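Local coordinates for deoxycytidylate deaminase (Cyanophage S-TIM5, PDB 4P9E), which probably catalyses the zinc-dependent hydrolytic deamination of dCMP to dUMP, as the deoxycytidylate deaminases of its family do, at residues Y12-E17 and L91-H95; F19-C25 and H43-G47; V34-G38 and E84-S89; S96-S102 and D123-L128. One frame throughout, in Å; residues are numbered along the deposited sequence. Where two conformers were deposited one is given.

Interaction 1 (Y12-E17 and L91-H95); sequences YMKTAE and LFCTH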
loop_
_atom_site.group_PDB
_atom_site.type_symbol
_atom_site.label_atom_id
_atom_site.label_comp_id
_atom_site.label_asym_id
_atom_site.label_seq_id
_atom_site.Cartn_x
_atom_site.Cartn_y
_atom_site.Cartn_z
ATOM N N TYR A 12 -6.208 15.170 -19.706
ATOM C CA TYR A 12 -5.295 14.036 -19.599
ATOM C C TYR A 12 -4.398 13.918 -20.820
ATOM O O TYR A 12 -3.185 13.797 -20.692
ATOM C CB TYR A 12 -6.068 12.736 -19.388
ATOM C CG TYR A 12 -6.705 12.646 -18.026
ATOM C CD1 TYR A 12 -6.049 13.126 -16.907
ATOM C CD2 TYR A 12 -7.971 12.088 -17.859
ATOM C CE1 TYR A 12 -6.619 13.040 -15.662
ATOM C CE2 TYR A 12 -8.558 11.999 -16.609
ATOM C CZ TYR A 12 -7.879 12.482 -15.514
ATOM O OH TYR A 12 -8.449 12.409 -14.261
ATOM N N MET A 13 -4.998 13.959 -22.004
ATOM C CA MET A 13 -4.216 13.849 -23.224
ATOM C C MET A 13 -3.243 15.002 -23.349
ATOM O O MET A 13 -2.104 14.817 -23.751
ATOM C CB MET A 13 -5.103 13.774 -24.465
ATOM C CG MET A 13 -4.353 13.364 -25.718
ATOM S SD MET A 13 -3.429 11.822 -25.529
ATOM C CE MET A 13 -4.666 10.566 -25.829
ATOM N N LYS A 14 -3.668 16.196 -22.986
ATOM C CA LYS A 14 -2.753 17.322 -23.075
ATOM C C LYS A 14 -1.592 17.227 -22.090
ATOM O O LYS A 14 -0.544 17.828 -22.302
ATOM C CB LYS A 14 -3.500 18.641 -22.912
ATOM C CG LYS A 14 -4.147 19.115 -24.196
ATOM C CD LYS A 14 -4.574 20.561 -24.075
ATOM C CE LYS A 14 -5.812 20.859 -24.922
ATOM N NZ LYS A 14 -6.537 22.081 -24.433
ATOM N N THR A 15 -1.782 16.465 -21.022
ATOM C CA THR A 15 -0.754 16.298 -20.015
ATOM C C THR A 15 0.273 15.328 -20.550
ATOM O O THR A 15 1.475 15.575 -20.487
ATOM C CB THR A 15 -1.347 15.772 -18.698
ATOM O OG1 THR A 15 -2.285 16.725 -18.184
ATOM C CG2 THR A 15 -0.246 15.530 -17.652
ATOM N N ALA A 16 -0.209 14.222 -21.090
ATOM C CA ALA A 16 0.665 13.310 -21.800
ATOM C C ALA A 16 1.481 14.076 -22.860
ATOM O O ALA A 16 2.665 13.816 -23.038
ATOM C CB ALA A 16 -0.141 12.202 -22.428
ATOM N N GLU A 17 0.848 15.031 -23.541
ATOM C CA GLU A 17 1.543 15.881 -24.502
ATOM C C GLU A 17 2.586 16.790 -23.870
ATOM O O GLU A 17 3.664 16.980 -24.433
ATOM C CB GLU A 17 0.561 16.736 -25.284
ATOM C CG GLU A 17 -0.089 16.014 -26.430
ATOM C CD GLU A 17 -1.215 16.821 -27.048
ATOM O OE1 GLU A 17 -2.103 16.203 -27.660
ATOM O OE2 GLU A 17 -1.216 18.070 -26.929
ATOM N N LEU A 91 -4.715 4.180 -19.664
ATOM C CA LEU A 91 -3.515 4.788 -20.178
ATOM C C LEU A 91 -3.845 5.880 -21.200
ATOM O O LEU A 91 -4.497 5.601 -22.196
ATOM C CB LEU A 91 -2.707 3.699 -20.850
ATOM C CG LEU A 91 -1.347 4.128 -21.362
ATOM C CD1 LEU A 91 -0.515 4.648 -20.198
ATOM C CD2 LEU A 91 -0.699 2.938 -22.024
ATOM N N PHE A 92 -3.419 7.118 -20.954
ATOM C CA PHE A 92 -3.447 8.138 -22.005
ATOM C C PHE A 92 -2.063 8.277 -22.600
ATOM O O PHE A 92 -1.126 8.681 -21.930
ATOM C CB PHE A 92 -3.889 9.499 -21.490
ATOM C CG PHE A 92 -5.314 9.549 -21.084
ATOM C CD1 PHE A 92 -6.256 10.135 -21.906
ATOM C CD2 PHE A 92 -5.729 9.003 -19.882
ATOM C CE1 PHE A 92 -7.578 10.176 -21.524
ATOM C CE2 PHE A 92 -7.049 9.045 -19.514
ATOM C CZ PHE A 92 -7.968 9.628 -20.331
ATOM N N CYS A 93 -1.927 7.946 -23.871
ATOM C CA CYS A 93 -0.652 8.108 -24.516
ATOM C C CYS A 93 -0.775 9.048 -25.737
ATOM O O CYS A 93 -1.831 9.129 -26.359
ATOM C CB CYS A 93 -0.096 6.728 -24.884
ATOM S SG CYS A 93 1.689 6.729 -25.234
ATOM N N THR A 94 0.281 9.787 -26.054
ATOM C CA THR A 94 0.292 10.564 -27.291
ATOM C C THR A 94 0.265 9.654 -28.513
ATOM O O THR A 94 -0.280 10.014 -29.541
ATOM C CB THR A 94 1.521 11.494 -27.405
ATOM O OG1 THR A 94 2.723 10.744 -27.217
ATOM C CG2 THR A 94 1.458 12.605 -26.379
ATOM N N HIS A 95 0.845 8.470 -28.396
ATOM C CA HIS A 95 0.891 7.558 -29.521
ATOM C C HIS A 95 0.297 6.201 -29.229
ATOM O O HIS A 95 0.329 5.743 -28.098
ATOM C CB HIS A 95 2.318 7.385 -30.005
ATOM C CG HIS A 95 2.905 8.634 -30.582
ATOM N ND1 HIS A 95 3.250 9.716 -29.803
ATOM C CD2 HIS A 95 3.168 8.978 -31.860
ATOM C CE1 HIS A 95 3.724 10.673 -30.582
ATOM N NE2 HIS A 95 3.694 10.252 -31.831
#

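Interaction 2 (F19-C25 and H43-G47); sequences FSQVSNC and HGWNG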
loop_
_atom_site.group_PDB
_atom_site.type_symbol
_atom_site.label_atom_id
_atom_site.label_comp_id
_atom_site.label_asym_id
_atom_site.label_seq_id
_atom_site.Cartn_x
_atom_site.Cartn_y
_atom_site.Cartn_z
ATOM N N PHE A 19 4.283 16.075 -21.369
ATOM C CA PHE A 19 5.423 15.243 -21.026
ATOM C C PHE A 19 6.151 14.644 -22.207
ATOM O O PHE A 19 7.318 14.322 -22.092
ATOM C CB PHE A 19 5.045 14.188 -19.994
ATOM C CG PHE A 19 4.896 14.757 -18.621
ATOM C CD1 PHE A 19 6.017 15.074 -17.867
ATOM C CD2 PHE A 19 3.645 15.022 -18.096
ATOM C CE1 PHE A 19 5.888 15.624 -16.600
ATOM C CE2 PHE A 19 3.508 15.573 -16.835
ATOM C CZ PHE A 19 4.628 15.878 -16.082
ATOM N N SER A 20 5.483 14.513 -23.347
ATOM C CA SER A 20 6.180 14.049 -24.542
ATOM C C SER A 20 7.296 15.021 -24.900
ATOM O O SER A 20 8.337 14.616 -25.407
ATOM C CB SER A 20 5.228 13.869 -25.731
ATOM O OG SER A 20 4.650 15.095 -26.131
ATOM N N GLN A 21 7.097 16.298 -24.593
ATOM C CA GLN A 21 8.035 17.332 -25.003
ATOM C C GLN A 21 9.250 17.447 -24.091
ATOM O O GLN A 21 10.178 18.192 -24.378
ATOM C CB GLN A 21 7.318 18.674 -25.115
ATOM C CG GLN A 21 6.184 18.645 -26.110
ATOM C CD GLN A 21 6.667 18.557 -27.547
ATOM O OE1 GLN A 21 7.245 19.512 -28.070
ATOM N NE2 GLN A 21 6.430 17.411 -28.198
ATOM N N VAL A 22 9.238 16.700 -22.996
ATOM C CA VAL A 22 10.368 16.633 -22.080
ATOM C C VAL A 22 11.412 15.675 -22.640
ATOM O O VAL A 22 12.607 15.788 -22.357
ATOM C CB VAL A 22 9.904 16.159 -20.691
ATOM C CG1 VAL A 22 11.080 15.822 -19.792
ATOM C CG2 VAL A 22 9.014 17.212 -20.038
ATOM N N SER A 23 10.955 14.715 -23.437
ATOM C CA SER A 23 11.826 13.722 -24.003
ATOM C C SER A 23 12.907 14.296 -24.929
ATOM O O SER A 23 12.842 15.472 -25.286
ATOM C CB SER A 23 11.060 12.807 -24.987
ATOM O OG SER A 23 11.918 11.871 -25.615
ATOM N N ASN A 24 13.879 13.505 -25.294
ATOM C CA ASN A 24 15.058 14.001 -25.995
ATOM C C ASN A 24 15.293 13.321 -27.358
ATOM O O ASN A 24 16.329 13.518 -27.999
ATOM C CB ASN A 24 16.307 13.793 -25.143
ATOM C CG ASN A 24 17.134 15.043 -25.054
ATOM O OD1 ASN A 24 16.952 15.857 -24.143
ATOM N ND2 ASN A 24 18.049 15.217 -26.001
ATOM N N CYS A 25 14.329 12.514 -27.766
ATOM C CA CYS A 25 14.464 11.746 -28.983
ATOM C C CYS A 25 14.021 12.571 -30.175
ATOM O O CYS A 25 12.994 13.237 -30.138
ATOM C CB CYS A 25 13.689 10.442 -28.863
ATOM S SG CYS A 25 14.017 9.575 -27.355
ATOM N N HIS A 43 3.411 9.058 -14.814
ATOM C CA HIS A 43 3.639 9.673 -16.107
ATOM C C HIS A 43 4.945 9.131 -16.652
ATOM O O HIS A 43 5.699 8.485 -15.941
ATOM C CB HIS A 43 3.661 11.191 -15.988
ATOM C CG HIS A 43 4.693 11.703 -15.039
ATOM N ND1 HIS A 43 5.870 12.272 -15.459
ATOM C CD2 HIS A 43 4.724 11.712 -13.687
ATOM C CE1 HIS A 43 6.591 12.621 -14.403
ATOM N NE2 HIS A 43 5.914 12.292 -13.322
ATOM N N GLY A 44 5.205 9.378 -17.920
ATOM C CA GLY A 44 6.332 8.756 -18.563
ATOM C C GLY A 44 6.548 9.328 -19.940
ATOM O O GLY A 44 5.630 9.802 -20.601
ATOM N N TRP A 45 7.793 9.288 -20.369
ATOM C CA TRP A 45 8.109 9.734 -21.692
ATOM C C TRP A 45 9.221 8.878 -22.255
ATOM O O TRP A 45 9.762 8.001 -21.585
ATOM C CB TRP A 45 8.468 11.221 -21.698
ATOM C CG TRP A 45 9.644 11.583 -20.829
ATOM C CD1 TRP A 45 10.965 11.492 -21.161
ATOM C CD2 TRP A 45 9.607 12.100 -19.486
ATOM N NE1 TRP A 45 11.744 11.911 -20.124
ATOM C CE2 TRP A 45 10.947 12.288 -19.084
ATOM C CE3 TRP A 45 8.576 12.412 -18.591
ATOM C CZ2 TRP A 45 11.285 12.779 -17.817
ATOM C CZ3 TRP A 45 8.912 12.903 -17.331
ATOM C CH2 TRP A 45 10.255 13.083 -16.957
ATOM N N ASN A 46 9.541 9.040 -23.526
ATOM C CA ASN A 46 10.520 8.132 -24.099
ATOM C C ASN A 46 11.950 8.631 -23.953
ATOM O O ASN A 46 12.220 9.816 -24.075
ATOM C CB ASN A 46 10.173 7.756 -25.544
ATOM C CG ASN A 46 10.218 8.929 -26.473
ATOM O OD1 ASN A 46 10.192 10.075 -26.045
ATOM N ND2 ASN A 46 10.293 8.651 -27.761
ATOM N N GLY A 47 12.864 7.716 -23.664
ATOM C CA GLY A 47 14.248 8.084 -23.486
ATOM C C GLY A 47 15.088 7.059 -22.766
ATOM O O GLY A 47 14.651 5.954 -22.478
#

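Interaction 3 (V34-G38 and E84-S89); sequences VVKNG and ESIDGS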
loop_
_atom_site.group_PDB
_atom_site.type_symbol
_atom_site.label_atom_id
_atom_site.label_comp_id
_atom_site.label_asym_id
_atom_site.label_seq_id
_atom_site.Cartn_x
_atom_site.Cartn_y
_atom_site.Cartn_z
ATOM N N VAL A 34 -0.901 7.498 -16.575
ATOM C CA VAL A 34 -1.811 6.511 -15.999
ATOM C C VAL A 34 -2.878 7.184 -15.136
ATOM O O VAL A 34 -2.578 8.020 -14.286
ATOM C CB VAL A 34 -1.070 5.383 -15.233
ATOM C CG1 VAL A 34 -2.062 4.488 -14.505
ATOM C CG2 VAL A 34 -0.252 4.542 -16.208
ATOM N N VAL A 35 -4.137 6.846 -15.387
ATOM C CA VAL A 35 -5.231 7.410 -14.611
ATOM C C VAL A 35 -6.093 6.309 -14.015
ATOM O O VAL A 35 -6.418 5.335 -14.679
ATOM C CB VAL A 35 -6.099 8.368 -15.451
ATOM C CG1 VAL A 35 -7.205 8.964 -14.596
ATOM C CG2 VAL A 35 -5.236 9.468 -16.053
ATOM N N LYS A 36 -6.445 6.462 -12.749
ATOM C CA LYS A 36 -7.326 5.513 -12.084
ATOM C C LYS A 36 -8.099 6.227 -10.987
ATOM O O LYS A 36 -7.545 7.057 -10.255
ATOM C CB LYS A 36 -6.503 4.367 -11.516
ATOM C CG LYS A 36 -7.290 3.242 -10.927
ATOM C CD LYS A 36 -6.340 2.154 -10.515
ATOM C CE LYS A 36 -7.018 1.077 -9.699
ATOM N NZ LYS A 36 -6.012 0.186 -9.031
ATOM N N ASN A 37 -9.389 5.912 -10.890
ATOM C CA ASN A 37 -10.266 6.506 -9.878
ATOM C C ASN A 37 -10.171 8.026 -9.769
ATOM O O ASN A 37 -10.155 8.573 -8.672
ATOM C CB ASN A 37 -9.986 5.895 -8.510
ATOM C CG ASN A 37 -10.030 4.379 -8.527
ATOM O OD1 ASN A 37 -10.715 3.772 -9.356
ATOM N ND2 ASN A 37 -9.289 3.757 -7.617
ATOM N N GLY A 38 -10.095 8.700 -10.908
ATOM C CA GLY A 38 -10.045 10.151 -10.931
ATOM C C GLY A 38 -8.705 10.748 -10.557
ATOM O O GLY A 38 -8.613 11.920 -10.229
ATOM N N GLU A 84 0.367 1.658 -5.540
ATOM C CA GLU A 84 -0.966 1.669 -6.095
ATOM C C GLU A 84 -0.978 0.758 -7.312
ATOM O O GLU A 84 -0.078 0.807 -8.139
ATOM C CB GLU A 84 -1.316 3.121 -6.451
ATOM C CG GLU A 84 -2.709 3.360 -6.940
ATOM C CD GLU A 84 -3.754 3.093 -5.882
ATOM O OE1 GLU A 84 -3.802 3.861 -4.891
ATOM O OE2 GLU A 84 -4.527 2.120 -6.047
ATOM N N SER A 85 -1.984 -0.093 -7.416
ATOM C CA SER A 85 -2.042 -1.062 -8.508
ATOM C C SER A 85 -2.339 -0.425 -9.868
ATOM O O SER A 85 -3.060 0.565 -9.957
ATOM C CB SER A 85 -3.074 -2.144 -8.219
ATOM O OG SER A 85 -3.180 -3.022 -9.317
ATOM N N ILE A 86 -1.785 -1.006 -10.928
ATOM C CA ILE A 86 -2.031 -0.513 -12.272
ATOM C C ILE A 86 -3.318 -1.132 -12.845
ATOM O O ILE A 86 -3.896 -0.626 -13.809
ATOM C CB ILE A 86 -0.817 -0.768 -13.199
ATOM C CG1 ILE A 86 -0.916 0.095 -14.459
ATOM C CG2 ILE A 86 -0.681 -2.235 -13.543
ATOM C CD1 ILE A 86 0.206 -0.101 -15.424
ATOM N N ASP A 87 -3.764 -2.217 -12.219
ATOM C CA ASP A 87 -4.954 -2.940 -12.639
ATOM C C ASP A 87 -6.203 -2.059 -12.577
ATOM O O ASP A 87 -6.471 -1.437 -11.554
ATOM C CB ASP A 87 -5.146 -4.146 -11.728
ATOM C CG ASP A 87 -5.959 -5.261 -12.374
ATOM O OD1 ASP A 87 -6.343 -5.130 -13.554
ATOM O OD2 ASP A 87 -6.203 -6.282 -11.701
ATOM N N GLY A 88 -6.953 -2.002 -13.679
ATOM C CA GLY A 88 -8.172 -1.217 -13.747
ATOM C C GLY A 88 -7.967 0.244 -14.097
ATOM O O GLY A 88 -8.915 1.011 -14.198
ATOM N N SER A 89 -6.721 0.638 -14.287
ATOM C CA SER A 89 -6.426 2.001 -14.683
ATOM C C SER A 89 -6.606 2.185 -16.180
ATOM O O SER A 89 -6.885 1.228 -16.910
ATOM C CB SER A 89 -4.988 2.348 -14.327
ATOM O OG SER A 89 -4.100 1.631 -15.164
#

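Interaction 4 (S96-S102 and D123-L128); sequences SPCPDCS and DGIDVL. With ZN (zinc ion), chain B.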
loop_
_atom_site.group_PDB
_atom_site.type_symbol
_atom_site.label_atom_id
_atom_site.label_comp_id
_atom_site.label_asym_id
_atom_site.label_seq_id
_atom_site.Cartn_x
_atom_site.Cartn_y
_atom_site.Cartn_z
ATOM N N SER A 96 -0.279 5.598 -30.265
ATOM C CA SER A 96 -0.608 4.183 -30.292
ATOM C C SER A 96 0.637 3.419 -29.829
ATOM O O SER A 96 1.746 3.796 -30.187
ATOM C CB SER A 96 -1.034 3.798 -31.722
ATOM O OG SER A 96 -0.620 2.493 -32.113
ATOM N N PRO A 97 0.470 2.391 -28.976
ATOM C CA PRO A 97 1.650 1.663 -28.492
ATOM C C PRO A 97 2.164 0.553 -29.407
ATOM O O PRO A 97 1.406 -0.063 -30.143
ATOM C CB PRO A 97 1.183 1.073 -27.158
ATOM C CG PRO A 97 -0.265 0.986 -27.284
ATOM C CD PRO A 97 -0.701 2.140 -28.124
ATOM N N CYS A 98 3.467 0.317 -29.333
ATOM C CA CYS A 98 4.133 -0.750 -30.074
ATOM C C CYS A 98 3.661 -2.106 -29.568
ATOM O O CYS A 98 2.982 -2.175 -28.551
ATOM C CB CYS A 98 5.660 -0.606 -29.940
ATOM S SG CYS A 98 6.388 -1.171 -28.373
ATOM N N PRO A 99 3.996 -3.194 -30.284
ATOM C CA PRO A 99 3.602 -4.511 -29.779
ATOM C C PRO A 99 4.186 -4.870 -28.404
ATOM O O PRO A 99 3.488 -5.537 -27.646
ATOM C CB PRO A 99 4.134 -5.464 -30.857
ATOM C CG PRO A 99 4.099 -4.663 -32.087
ATOM C CD PRO A 99 4.516 -3.288 -31.663
ATOM N N ASP A 100 5.411 -4.439 -28.092
ATOM C CA ASP A 100 6.053 -4.776 -26.816
ATOM C C ASP A 100 5.385 -4.075 -25.627
ATOM O O ASP A 100 5.290 -4.629 -24.527
ATOM C CB ASP A 100 7.549 -4.428 -26.834
ATOM C CG ASP A 100 8.298 -5.065 -28.011
ATOM O OD1 ASP A 100 7.916 -6.194 -28.430
ATOM O OD2 ASP A 100 9.266 -4.429 -28.514
ATOM N N CYS A 101 4.934 -2.849 -25.847
ATOM C CA CYS A 101 4.211 -2.155 -24.812
ATOM C C CYS A 101 2.809 -2.743 -24.689
ATOM O O CYS A 101 2.309 -2.956 -23.592
ATOM C CB CYS A 101 4.195 -0.652 -25.087
ATOM S SG CYS A 101 5.847 0.113 -24.971
ATOM N N SER A 102 2.193 -3.053 -25.818
ATOM C CA SER A 102 0.874 -3.674 -25.817
ATOM C C SER A 102 0.738 -4.960 -24.985
ATOM O O SER A 102 -0.222 -5.096 -24.238
ATOM C CB SER A 102 0.419 -3.918 -27.249
ATOM O OG SER A 102 0.227 -2.681 -27.905
ATOM N N ASP A 123 -0.265 -2.897 -35.239
ATOM C CA ASP A 123 -0.370 -4.217 -34.639
ATOM C C ASP A 123 -0.640 -4.146 -33.140
ATOM O O ASP A 123 -1.417 -4.930 -32.610
ATOM C CB ASP A 123 0.896 -5.026 -34.911
ATOM C CG ASP A 123 1.134 -5.258 -36.390
ATOM O OD1 ASP A 123 0.163 -5.189 -37.169
ATOM O OD2 ASP A 123 2.292 -5.510 -36.777
ATOM N N GLY A 124 0.011 -3.213 -32.456
ATOM C CA GLY A 124 -0.180 -3.059 -31.029
ATOM C C GLY A 124 -1.657 -2.916 -30.747
ATOM O O GLY A 124 -2.202 -3.534 -29.841
ATOM N N ILE A 125 -2.305 -2.110 -31.574
ATOM C CA ILE A 125 -3.709 -1.780 -31.430
ATOM C C ILE A 125 -4.664 -2.976 -31.502
ATOM O O ILE A 125 -5.557 -3.112 -30.669
ATOM C CB ILE A 125 -4.113 -0.754 -32.494
ATOM C CG1 ILE A 125 -3.242 0.488 -32.363
ATOM C CG2 ILE A 125 -5.586 -0.402 -32.373
ATOM C CD1 ILE A 125 -3.407 1.168 -31.037
ATOM N N ASP A 126 -4.496 -3.839 -32.497
ATOM C CA ASP A 126 -5.431 -4.949 -32.642
ATOM C C ASP A 126 -5.182 -6.011 -31.570
ATOM O O ASP A 126 -6.112 -6.667 -31.089
ATOM C CB ASP A 126 -5.425 -5.529 -34.067
ATOM C CG ASP A 126 -4.236 -6.427 -34.334
ATOM O OD1 ASP A 126 -3.148 -6.116 -33.808
ATOM O OD2 ASP A 126 -4.385 -7.440 -35.065
ATOM N N VAL A 127 -3.929 -6.152 -31.160
ATOM C CA VAL A 127 -3.636 -7.081 -30.088
ATOM C C VAL A 127 -4.247 -6.645 -28.764
ATOM O O VAL A 127 -4.833 -7.460 -28.053
ATOM C CB VAL A 127 -2.141 -7.355 -29.967
ATOM C CG1 VAL A 127 -1.738 -7.505 -28.512
ATOM C CG2 VAL A 127 -1.813 -8.617 -30.754
ATOM N N LEU A 128 -4.133 -5.362 -28.446
ATOM C CA LEU A 128 -4.788 -4.830 -27.263
ATOM C C LEU A 128 -6.274 -5.205 -27.286
ATOM O O LEU A 128 -6.867 -5.528 -26.251
ATOM C CB LEU A 128 -4.625 -3.308 -27.191
ATOM C CG LEU A 128 -3.274 -2.680 -26.825
ATOM C CD1 LEU A 128 -3.189 -1.271 -27.353
ATOM C CD2 LEU A 128 -3.043 -2.651 -25.327
HETATM ZN ZN ZN B . 6.343 0.637 -27.152
HETATM O O HOH W 1 4.994 2.602 -27.715
#

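Interaction 1 (Y12-E17 and L91-H95)
Phe92 turns CG opposite its carbonyl carbon (chi1 -69°), which lays its ring under Tyr12 CB; the like torsion of Tyr12 (chi1 -70°) sets its ring obliquely beside that of Phe92. Here helix 6-20 packs on the central mixed sheet of the cytidine deaminase fold; the axis of its segment 12-17 passes 7.4 Å from that of strand residues 91-93, at 54°. Tyr12 CB lies almost on the normal through the middle of the Phe92 ring, a CH-pi contact of 3.5 Å to the centroid. Between the rings, Tyr12 CD2 is 3.5 Å from Phe92 CZ. One turn further on, Ala16 rests its CB 3.7 Å from Phe92 O. Met13, bent at both chi2 and chi3, curls its thioether over the backbone of Cys93. The CA-CB bond of Cys93 leads away from the helix, and its side chain touches Glu72, the predicted proton donor, on helix 71-80. Phe92 also stacks with Tyr114 of the next strand. At the end of the contact Glu17 CG touches the methyl CG2 of Thr94, while the Glu17 carboxylate pairs with Arg116. Thr94 OG1 hydrogen-bonds His95 ND1 at 2.8 Å, in the plane of the imidazole and at its edge.

Interaction 2 (F19-C25 and H43-G47)
Phe19 and Trp45 hold their rings within 4° of parallel yet do not stack: they sit rim to rim, and Phe19 CD1 is 3.7 Å from Trp45 CZ3. His43 completes an aromatic cluster by setting ND1 over a face of Phe19, near the rim, 3.5 Å from Phe19 CE1, with the two planes 35° apart. Trp45 carries its CG between its own backbone N and carbonyl carbon (chi1 59°), which stands the indole up from the strand against the end of helix 6-20. Val22, in the type I turn Ser20-Ser23 that follows, lays CG1 over the indole face, 3.8 Å from the centroid of the six-membered ring. The contact thus joins the exit of the first helix to strand 39-45, an outer strand of the deaminase sheet within the chain. In nucleotide-bound structures of this protein His43, Trp45 and Gly47 bind dCMP and dTTP, and Cys25 and Asn46 bind dTMP; none is bound here. Ile8 of the second subunit packs on both Val22 and Trp45. Where the strand gives way to loop, Ser23 OG approaches Asn46 O and Asn46 OD1 alike, one hydroxyl proton facing two possible acceptors. The same oxygen accepts from Cys25 N at 3.3 Å, forming an ST turn. Asn46 ND2 is hydrogen-bonded to Met28 O. Cys25, poorly ordered and in two conformers, is disulfide-linked to Cys57 in the model.

Interaction 3 (V34-G38 and E84-S89)
Lys36 reaches across to the loop 84-89 with CG anti to the backbone N (chi1 -174°) and the rest of the chain extended, and delivers NZ among backbone oxygens. NZ donates to Ser85 O at 3.1 Å, coming from above the carbonyl plane, 53° out of it, and more weakly to Asp87 O at 3.0 Å. Glu84 adds a long salt bridge, Lys36 NZ to Glu84 OE2 3.9 Å, while its other oxygen is hydrogen-bonded to Ser83 of the second subunit. One firm and one weak carbonyl bond and a distant carboxylate surround the ammonium, which would suit its charge. Nearer the strand, Lys36 CB lies 3.8 Å from Ser89 CB, and Val34 CG1 packs 3.6 Å from Ser89 OG. The next shell shapes the loop that offers these oxygens. Ile86 to Ser89 make a type II beta turn, with Gly88 at the positive phi this turn calls for. Ile86 O is gripped twice by one residue, by Ser89 N at 3.1 Å and by Ser89 OG at 2.6 Å, the hydroxyl lying in the carbonyl plane on a lone pair. Overlapping its start, Ser85 OG accepts from Asp87 N at 3.1 Å, an ST turn. This loop leads from helix 71-80 into strand 90-93: Ile86 leans on Leu76 and Met79 of that helix, and strand 31-36, half of a hairpin with strand 39-45, pairs with strand 90-93 just beyond Ser89.

Interaction 4 (S96-S102 and D123-L128)
Gly124 and Pro97 meet through backbone: Gly124 CA points its hydrogen at Pro97 O, 3.5 Å away and nearly straight (169° at the hydrogen). With no side chain at Gly124, the backbones come together, its CA only 4.2 Å from Pro99 CA. Apolar contacts flank this point. Pro97 CG touches Leu128 CD1 at 3.7 Å, Ile125 crosses the proline ring at about a right angle and covers Ser96, and Phe67 of the third subunit packs on Pro99 and Val127. The side-chain hydrogen bonds lie within 96-102. Ser102 OG, wedged between Gly124 and Leu128, donates to Cys98 O at 2.9 Å from 41° above the carbonyl plane, and Ser102 N uses the same oxygen. Cys98 is the N-cap of helix 99-107, its SG accepting from Cys101 N at 3.4 Å. Metal bonds come last: zinc is held by Cys98 SG at 2.2 Å, Cys101 SG at 2.3 Å, His70 and a water at 2.5 Å, the Cys-x-x-Cys and histidine site of zinc-dependent deaminases. The CA-CB bond of Cys98 leads away from helix 123-130, so that helix packs behind the site. The sulfur of Cys98 thus serves zinc and helix cap together, and Ser102, seated against Gly124, donates to the carbonyl of Cys98, so that helix 123-130 adjoins the metal site through this second shell.

Overall arrangement
From the N terminus, helix 6-20 supplies the first partners of interaction 1, which closes the longest loop when strand 90-93 arrives. Interaction 2 lies wholly within that loop, joining the end of the same helix to strand 39-45. Interaction 3, also within it, brings the end of strand 31-36 to the turn before strand 90-93, and its segments alternate with those of interaction 2. Interaction 1 touches both, through Thr94 on Ser20 and through Tyr12 and Phe92 on Val35. Interaction 4 opens only afterwards, in series, tying the zinc-binding start of helix 99-107 to helix 123-130. Interactions 1 to 3 approach the second subunit, 3 and 4 the third.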